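Local structure of AxyAgu115A (Amphibacillus xylanus NBRC 15112, 6NPS) at residues G415-S419 with W906-I911; Y420-S426 with A517-E523. The protein is a family GH115 alpha-glucuronidase, which probably hydrolyses glucuronic acid side groups from xylans such as arabinoglucuronoxylan. The protein carries 3 engineered substitutions. All coordinates share one frame; numbering follows the deposited sequence.

Contact 1 (G415-S419 with W906-I911); sequences GGPVS and WGIDVI
At the edge of the W906 indole, near its plane, G416 O lies 4.2 Å from W906 CH2; P417 CD approaches the same ring obliquely, 3.9 Å from W906 CZ3. Within the helix, V910 CG1 lies over one indole face, displaced toward the rim. The indole reaches the loop because its CG is anti to the backbone N (chi1 167°), and W906 NE1 donates to D385, which fixes the ring from beyond the contact.

P417, preceded by a cis peptide bond, carries most of the loop's contact. Its CD also meets V910 CG1 at 3.8 Å, its CG rests 3.6 Å from G907 O, and its CB lies 3.8 Å from I911 CG1. I911 CD1 carries the apolar patch on to V418 CG2, 4.0 Å away, those two side chains crossing at about a right angle. V418 N is buried here with no partner in the model. On the loop side, G415 N donates to S419 OG, and H387 NE2 bonds to G416 O.

The arrangement is an interdomain contact: a loop following strand 405-410 of the TIM-barrel domain docks on helix 904-912 of the GH115 C-terminal domain.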
loop_
_atom_site.group_PDB
_atom_site.type_symbol
_atom_site.label_atom_id
_atom_site.label_comp_id
_atom_site.label_asym_id
_atom_site.label_seq_id
_atom_site.Cartn_x
_atom_site.Cartn_y
_atom_site.Cartn_z
ATOM N N GLY A 415 -27.200 4.734 1.834
ATOM C CA GLY A 415 -26.706 5.746 2.757
ATOM C C GLY A 415 -25.411 5.270 3.382
ATOM O O GLY A 415 -24.828 4.289 2.928
ATOM N N GLY A 416 -24.967 5.970 4.427
ATOM C CA GLY A 416 -23.700 5.631 5.064
ATOM C C GLY A 416 -23.784 4.555 6.149
ATOM O O GLY A 416 -24.870 4.245 6.646
ATOM N N PRO A 417 -22.622 3.971 6.558
ATOM C CA PRO A 417 -21.283 4.234 5.975
ATOM C C PRO A 417 -21.103 3.683 4.559
ATOM O O PRO A 417 -20.306 4.234 3.816
ATOM C CB PRO A 417 -20.312 3.508 6.949
ATOM C CG PRO A 417 -21.056 3.370 8.210
ATOM C CD PRO A 417 -22.515 3.183 7.806
ATOM N N VAL A 418 -21.768 2.579 4.220
ATOM C CA VAL A 418 -21.729 1.948 2.895
ATOM C C VAL A 418 -23.141 1.419 2.614
ATOM O O VAL A 418 -23.710 0.688 3.440
ATOM C CB VAL A 418 -20.733 0.753 2.792
ATOM C CG1 VAL A 418 -20.587 0.269 1.295
ATOM C CG2 VAL A 418 -19.350 1.077 3.432
ATOM N N SER A 419 -23.657 1.704 1.430
ATOM C CA SER A 419 -24.976 1.218 1.059
ATOM C C SER A 419 -24.942 -0.294 0.884
ATOM O O SER A 419 -23.889 -0.899 0.680
ATOM C CB SER A 419 -25.460 1.877 -0.238
ATOM O OG SER A 419 -25.414 3.297 -0.135
ATOM N N TRP A 906 -19.461 3.938 15.895
ATOM C CA TRP A 906 -20.643 3.240 15.417
ATOM C C TRP A 906 -20.449 2.819 13.968
ATOM O O TRP A 906 -20.780 1.692 13.591
ATOM C CB TRP A 906 -21.899 4.148 15.562
ATOM C CG TRP A 906 -23.119 3.578 14.759
ATOM C CD1 TRP A 906 -24.018 2.646 15.198
ATOM C CD2 TRP A 906 -23.473 3.867 13.391
ATOM N NE1 TRP A 906 -24.923 2.351 14.195
ATOM C CE2 TRP A 906 -24.608 3.090 13.079
ATOM C CE3 TRP A 906 -22.944 4.712 12.407
ATOM C CZ2 TRP A 906 -25.216 3.114 11.810
ATOM C CZ3 TRP A 906 -23.589 4.779 11.142
ATOM C CH2 TRP A 906 -24.718 3.990 10.869
ATOM N N GLY A 907 -19.879 3.714 13.151
ATOM C CA GLY A 907 -19.758 3.439 11.729
ATOM C C GLY A 907 -18.743 2.351 11.408
ATOM O O GLY A 907 -18.992 1.508 10.539
ATOM N N ILE A 908 -17.580 2.365 12.079
ATOM C CA ILE A 908 -16.618 1.258 11.945
ATOM C C ILE A 908 -17.272 -0.061 12.340
ATOM O O ILE A 908 -17.209 -1.066 11.615
ATOM C CB ILE A 908 -15.379 1.505 12.822
ATOM C CG1 ILE A 908 -14.555 2.692 12.314
ATOM C CG2 ILE A 908 -14.474 0.234 12.868
ATOM C CD1 ILE A 908 -13.700 3.263 13.422
ATOM N N ASP A 909 -17.919 -0.079 13.513
ATOM C CA ASP A 909 -18.427 -1.346 14.048
ATOM C C ASP A 909 -19.565 -1.891 13.206
ATOM O O ASP A 909 -19.718 -3.107 13.089
ATOM C CB ASP A 909 -18.903 -1.146 15.500
ATOM C CG ASP A 909 -17.769 -0.726 16.450
ATOM O OD1 ASP A 909 -16.587 -0.776 16.053
ATOM O OD2 ASP A 909 -18.064 -0.338 17.606
ATOM N N VAL A 910 -20.389 -1.015 12.609
ATOM C CA VAL A 910 -21.542 -1.529 11.872
ATOM C C VAL A 910 -21.092 -2.232 10.572
ATOM O O VAL A 910 -21.645 -3.267 10.179
ATOM C CB VAL A 910 -22.546 -0.345 11.678
ATOM C CG1 VAL A 910 -22.245 0.497 10.454
ATOM C CG2 VAL A 910 -23.916 -0.812 11.661
ATOM N N ILE A 911 -20.042 -1.729 9.932
ATOM C CA ILE A 911 -19.477 -2.357 8.729
ATOM C C ILE A 911 -18.711 -3.644 9.075
ATOM O O ILE A 911 -18.752 -4.626 8.323
ATOM C CB ILE A 911 -18.565 -1.343 8.009
ATOM C CG1 ILE A 911 -19.410 -0.110 7.616
ATOM C CG2 ILE A 911 -17.902 -1.938 6.751
ATOM C CD1 ILE A 911 -20.696 -0.475 6.900
#

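Contact 2 (Y420-S426 with A517-E523); sequences YEWINSS and AHNRRPE
E523 and W422 are bridged by a water that three groups hold: it donates to E523 OE1 at 2.7 Å, accepts from W422 N at 3.0 Å, and gives a weak bond to I423 O. The other carboxylate oxygen, E523 OE2, takes E421 N on its syn side at 2.9 Å, somewhat out of the carboxylate plane. A bend at chi2 (92°) brings the carboxylate up against Y420 CA and the two following amides.

R521 meets the same loop with an extended chain. Its guanidinium lies flat over one Y420 face, with planes 13° apart and R521 CZ 3.8 Å from the ring centroid, a cation-pi stack; R521 CD adds a CH-pi contact over that face. Edge-on, R521 NH1 donates to S425 OG at 2.9 Å, only 2° out of the guanidinium plane, and a second water links R521 NH2 to S426 OG. A methionine in place of R521 would probably leave S425 OG without its donor and the Y420 face without its cation.

Carbon contacts complete the interface: S425 CB touches A517 CB at 3.7 Å, and apolar P522 CB meets the W422 edge at CE3 (4.0 Å). The chemistry implies a carboxylate whose orientation is set by direction-specific bonds, E421 N held directly and W422 N through water.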
loop_
_atom_site.group_PDB
_atom_site.type_symbol
_atom_site.label_atom_id
_atom_site.label_comp_id
_atom_site.label_asym_id
_atom_site.label_seq_id
_atom_site.Cartn_x
_atom_site.Cartn_y
_atom_site.Cartn_z
ATOM N N TYR A 420 -26.118 -0.911 0.995
ATOM C CA TYR A 420 -26.262 -2.317 0.650
ATOM C C TYR A 420 -27.609 -2.482 -0.031
ATOM O O TYR A 420 -28.688 -2.282 0.574
ATOM C CB TYR A 420 -26.102 -3.239 1.865
ATOM C CG TYR A 420 -26.990 -2.957 3.044
ATOM C CD1 TYR A 420 -26.730 -1.897 3.919
ATOM C CD2 TYR A 420 -28.049 -3.808 3.321
ATOM C CE1 TYR A 420 -27.562 -1.658 4.997
ATOM C CE2 TYR A 420 -28.888 -3.583 4.388
ATOM C CZ TYR A 420 -28.635 -2.521 5.227
ATOM O OH TYR A 420 -29.485 -2.336 6.288
ATOM N N GLU A 421 -27.546 -2.797 -1.318
ATOM C CA GLU A 421 -28.754 -2.727 -2.130
ATOM C C GLU A 421 -28.777 -3.732 -3.268
ATOM O O GLU A 421 -29.671 -3.630 -4.110
ATOM C CB GLU A 421 -28.927 -1.324 -2.775
ATOM C CG GLU A 421 -28.658 -0.112 -1.902
ATOM C CD GLU A 421 -28.894 1.206 -2.654
ATOM O OE1 GLU A 421 -30.021 1.413 -3.165
ATOM O OE2 GLU A 421 -27.952 2.024 -2.744
ATOM N N TRP A 422 -27.826 -4.668 -3.362
ATOM C CA TRP A 422 -27.739 -5.488 -4.562
ATOM C C TRP A 422 -28.465 -6.830 -4.378
ATOM O O TRP A 422 -29.448 -7.128 -5.067
ATOM C CB TRP A 422 -26.249 -5.691 -4.897
ATOM C CG TRP A 422 -25.991 -6.588 -6.055
ATOM C CD1 TRP A 422 -26.554 -6.513 -7.290
ATOM C CD2 TRP A 422 -25.087 -7.689 -6.083
ATOM N NE1 TRP A 422 -26.053 -7.503 -8.099
ATOM C CE2 TRP A 422 -25.154 -8.249 -7.382
ATOM C CE3 TRP A 422 -24.243 -8.266 -5.132
ATOM C CZ2 TRP A 422 -24.403 -9.362 -7.763
ATOM C CZ3 TRP A 422 -23.490 -9.397 -5.503
ATOM C CH2 TRP A 422 -23.574 -9.928 -6.812
ATOM N N ILE A 423 -27.958 -7.655 -3.473
ATOM C CA ILE A 423 -28.520 -8.966 -3.163
ATOM C C ILE A 423 -28.646 -9.053 -1.653
ATOM O O ILE A 423 -27.801 -8.507 -0.932
ATOM C CB ILE A 423 -27.624 -10.108 -3.704
ATOM C CG1 ILE A 423 -27.594 -10.126 -5.211
ATOM C CG2 ILE A 423 -28.161 -11.468 -3.322
ATOM C CD1 ILE A 423 -26.793 -11.325 -5.718
ATOM N N ASN A 424 -29.693 -9.734 -1.171
ATOM C CA ASN A 424 -29.889 -10.010 0.266
ATOM C C ASN A 424 -28.572 -10.320 0.975
ATOM O O ASN A 424 -27.804 -11.191 0.540
ATOM C CB ASN A 424 -30.851 -11.209 0.433
ATOM C CG ASN A 424 -31.043 -11.644 1.889
ATOM O OD1 ASN A 424 -31.099 -10.818 2.788
ATOM N ND2 ASN A 424 -31.161 -12.954 2.119
ATOM N N SER A 425 -28.324 -9.622 2.096
ATOM C CA SER A 425 -27.200 -9.922 2.980
ATOM C C SER A 425 -27.651 -9.965 4.439
ATOM O O SER A 425 -26.824 -9.800 5.345
ATOM C CB SER A 425 -26.067 -8.890 2.792
ATOM O OG SER A 425 -26.593 -7.577 2.964
ATOM N N SER A 426 -28.953 -10.164 4.684
ATOM C CA SER A 426 -29.513 -10.299 6.019
ATOM C C SER A 426 -29.652 -11.770 6.426
ATOM O O SER A 426 -29.766 -12.680 5.597
ATOM C CB SER A 426 -30.866 -9.597 6.127
ATOM O OG SER A 426 -30.728 -8.229 5.699
ATOM N N ALA A 517 -22.495 -13.333 3.863
ATOM C CA ALA A 517 -22.841 -11.985 3.425
ATOM C C ALA A 517 -23.054 -11.044 4.601
ATOM O O ALA A 517 -22.683 -9.860 4.526
ATOM C CB ALA A 517 -24.106 -11.972 2.551
ATOM N N HIS A 518 -23.641 -11.521 5.657
ATOM C CA HIS A 518 -23.877 -10.693 6.770
ATOM C C HIS A 518 -22.625 -10.322 7.497
ATOM O O HIS A 518 -22.599 -9.380 8.155
ATOM C CB HIS A 518 -25.046 -11.188 7.608
ATOM C CG HIS A 518 -24.672 -11.699 8.941
ATOM N ND1 HIS A 518 -23.855 -12.776 9.107
ATOM C CD2 HIS A 518 -25.026 -11.294 10.176
ATOM C CE1 HIS A 518 -23.704 -13.003 10.390
ATOM N NE2 HIS A 518 -24.405 -12.117 11.058
ATOM N N ASN A 519 -21.590 -11.096 7.368
ATOM C CA ASN A 519 -20.315 -10.783 8.015
ATOM C C ASN A 519 -19.593 -9.616 7.333
ATOM O O ASN A 519 -18.825 -8.895 7.995
ATOM C CB ASN A 519 -19.401 -12.018 8.029
ATOM C CG ASN A 519 -19.768 -12.967 9.138
ATOM O OD1 ASN A 519 -20.591 -12.613 9.987
ATOM N ND2 ASN A 519 -19.149 -14.173 9.167
ATOM N N ARG A 520 -19.790 -9.433 6.023
ATOM C CA ARG A 520 -19.267 -8.243 5.320
ATOM C C ARG A 520 -20.138 -8.077 4.091
ATOM O O ARG A 520 -20.019 -8.880 3.155
ATOM C CB ARG A 520 -17.813 -8.440 4.922
ATOM C CG ARG A 520 -17.141 -7.205 4.312
ATOM C CD ARG A 520 -17.077 -6.141 5.412
ATOM N NE ARG A 520 -16.223 -5.065 5.044
ATOM C CZ ARG A 520 -15.485 -4.349 5.872
ATOM N NH1 ARG A 520 -15.459 -4.606 7.175
ATOM N NH2 ARG A 520 -14.757 -3.374 5.367
ATOM N N ARG A 521 -21.016 -7.052 4.081
ATOM C CA ARG A 521 -21.987 -6.949 3.007
ATOM C C ARG A 521 -21.271 -6.671 1.672
ATOM O O ARG A 521 -20.144 -6.161 1.648
ATOM C CB ARG A 521 -22.994 -5.849 3.351
ATOM C CG ARG A 521 -23.839 -6.177 4.602
ATOM C CD ARG A 521 -25.009 -5.198 4.647
ATOM N NE ARG A 521 -25.627 -5.022 5.959
ATOM C CZ ARG A 521 -26.732 -5.652 6.361
ATOM N NH1 ARG A 521 -27.324 -6.548 5.561
ATOM N NH2 ARG A 521 -27.249 -5.391 7.555
ATOM N N PRO A 522 -21.884 -7.059 0.553
ATOM C CA PRO A 522 -21.157 -7.107 -0.738
ATOM C C PRO A 522 -20.406 -5.842 -1.140
ATOM O O PRO A 522 -19.226 -5.927 -1.498
ATOM C CB PRO A 522 -22.294 -7.395 -1.730
ATOM C CG PRO A 522 -23.270 -8.168 -0.963
ATOM C CD PRO A 522 -23.184 -7.758 0.473
ATOM N N GLU A 523 -21.080 -4.684 -1.156
ATOM C CA GLU A 523 -20.449 -3.453 -1.613
ATOM C C GLU A 523 -19.274 -3.070 -0.724
ATOM O O GLU A 523 -18.333 -2.405 -1.177
ATOM C CB GLU A 523 -21.495 -2.310 -1.637
ATOM C CG GLU A 523 -22.620 -2.503 -2.653
ATOM C CD GLU A 523 -23.885 -3.221 -2.085
ATOM O OE1 GLU A 523 -23.749 -4.064 -1.124
ATOM O OE2 GLU A 523 -25.012 -2.933 -2.629
HETATM O O HOH W 1 -25.852 -5.731 -1.321
HETATM O O HOH W 2 -30.430 -6.175 7.692
#

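How the contacts relate
Residues 415-419 run straight into 420-426, so contacts 1 and 2 share one continuous barrel loop, and their centres lie 12 Å apart. Contact 1 faces the C-terminal domain at the surface, whereas contact 2 is buried and faces the end of helix 500-519 and the residues after it. They touch directly: V418 CG1 is 4.0 Å from E523 CB, and S419 O is 3.6 Å from E523 CD. The partners of the loop also come together: I911 O is 3.5 Å from R520 NH1, as packing. A bound glycerol, probably from the crystallisation liquor, lies about 4 Å from G416 of contact 1; such molecules often mark pockets.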